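Local coordinates for endo-1,4-beta-xylanase I (Hypocrea jecorina, PDB 1XYN), which hydrolyses internal beta-1,4-xylosidic bonds in the main chain of xylan, releasing xylooligosaccharides and xylose, at the interface of chains A and B. Numbering follows the deposited sequence. Chains: chain A/B, Endo-1,4-beta-xylanase I.

The interface of chains A and B. Residues chain A 31-33, 166; chain B 111, 117-118.
The indole of A:Trp166 is the main flat group here, and chain B meets one face of it. The hydroxyl oxygen of B:Thr118 rests over the pyrrole part of that face, with OG1 of B:Thr118 3.2 Å from CG of A:Trp166. The side chains cross at about a right angle, and the hydroxyl branch does the touching. B:Asn111 sits at the benzene edge, on the same side, and not over the ring. The amide oxygen OD1 of B:Asn111 lies 3.7 Å from CZ2 of A:Trp166, and the amide plane is turned 50° from the ring.

A polar link in this patch runs through the backbone carbonyl of A:Gln31. Its O accepts two hydrogen bonds from B:Thr118. The backbone N of B:Thr118 donates to O of A:Gln31 over 3.1 Å, from above the carbonyl plane. OG1 of B:Thr118 donates to O of A:Gln31 in that plane, at 3.2 Å. Both bonds fit a chi1 of 55°, with OG1 between backbone N and carbonyl carbon, and would hold that rotation. The methyl CG2 of B:Thr118 then faces A:Asp33, 3.6 Å from CB of A:Asp33.

An alanine at A:Trp166 would remove the indole face and would probably leave the B:Thr118 hydroxyl and B:Asn111 amide less well packed.

The patch centre is about 9 Å from A:Glu164, the acid/base of the family. The patch is part of a two-fold contact between two family 11 xylanase copies. It joins them in the deposited assembly, which may reflect crystal packing.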
loop_
_atom_site.group_PDB
_atom_site.type_symbol
_atom_site.label_atom_id
_atom_site.label_comp_id
_atom_site.label_asym_id
_atom_site.label_seq_id
_atom_site.Cartn_x
_atom_site.Cartn_y
_atom_site.Cartn_z
ATOM N N GLN A 31 1.050 -13.000 -6.650
ATOM C CA GLN A 31 -0.115 -12.128 -6.780
ATOM C C GLN A 31 0.214 -10.817 -6.090
ATOM O O GLN A 31 -0.448 -9.805 -6.308
ATOM C CB GLN A 31 -1.341 -12.744 -6.090
ATOM C CG GLN A 31 -2.021 -13.866 -6.853
ATOM C CD GLN A 31 -2.784 -13.371 -8.068
ATOM O OE1 GLN A 31 -2.372 -13.593 -9.209
ATOM N NE2 GLN A 31 -3.908 -12.697 -7.829
ATOM N N ASP A 32 1.253 -10.850 -5.259
ATOM C CA ASP A 32 1.668 -9.689 -4.486
ATOM C C ASP A 32 2.853 -8.903 -5.037
ATOM O O ASP A 32 3.811 -9.473 -5.566
ATOM C CB ASP A 32 1.949 -10.095 -3.037
ATOM C CG ASP A 32 0.788 -10.819 -2.397
ATOM O OD1 ASP A 32 -0.354 -10.324 -2.463
ATOM O OD2 ASP A 32 1.022 -11.888 -1.812
ATOM N N ASP A 33 2.791 -7.589 -4.825
ATOM C CA ASP A 33 3.801 -6.646 -5.277
ATOM C C ASP A 33 5.142 -6.849 -4.591
ATOM O O ASP A 33 5.211 -7.159 -3.399
ATOM C CB ASP A 33 3.308 -5.208 -5.032
ATOM C CG ASP A 33 4.271 -4.144 -5.567
ATOM O OD1 ASP A 33 4.830 -4.339 -6.668
ATOM O OD2 ASP A 33 4.457 -3.106 -4.890
ATOM N N TRP A 166 3.373 -8.170 -10.063
ATOM C CA TRP A 166 2.280 -8.793 -9.333
ATOM C C TRP A 166 1.313 -9.407 -10.336
ATOM O O TRP A 166 1.368 -9.102 -11.533
ATOM C CB TRP A 166 1.537 -7.769 -8.458
ATOM C CG TRP A 166 0.832 -6.658 -9.210
ATOM C CD1 TRP A 166 -0.442 -6.690 -9.725
ATOM C CD2 TRP A 166 1.318 -5.325 -9.440
ATOM N NE1 TRP A 166 -0.775 -5.461 -10.241
ATOM C CE2 TRP A 166 0.282 -4.606 -10.083
ATOM C CE3 TRP A 166 2.525 -4.669 -9.162
ATOM C CZ2 TRP A 166 0.418 -3.263 -10.451
ATOM C CZ3 TRP A 166 2.661 -3.330 -9.530
ATOM C CH2 TRP A 166 1.612 -2.643 -10.166
ATOM N N ASN B 111 -4.163 -0.538 -6.771
ATOM C CA ASN B 111 -2.969 -1.383 -6.662
ATOM C C ASN B 111 -2.507 -1.501 -5.218
ATOM O O ASN B 111 -1.351 -1.219 -4.898
ATOM C CB ASN B 111 -1.832 -0.820 -7.517
ATOM C CG ASN B 111 -2.190 -0.743 -8.985
ATOM O OD1 ASN B 111 -2.823 -1.649 -9.533
ATOM N ND2 ASN B 111 -1.786 0.344 -9.634
ATOM N N GLY B 117 -4.478 -10.583 -3.367
ATOM C CA GLY B 117 -3.191 -10.143 -3.873
ATOM C C GLY B 117 -3.297 -8.635 -4.014
ATOM O O GLY B 117 -4.250 -8.040 -3.512
ATOM N N THR B 118 -2.325 -7.995 -4.653
ATOM C CA THR B 118 -2.406 -6.548 -4.831
ATOM C C THR B 118 -3.477 -6.277 -5.888
ATOM O O THR B 118 -3.450 -6.848 -6.994
ATOM C CB THR B 118 -1.043 -5.928 -5.201
ATOM O OG1 THR B 118 -0.509 -6.573 -6.359
ATOM C CG2 THR B 118 -0.067 -6.100 -4.047
#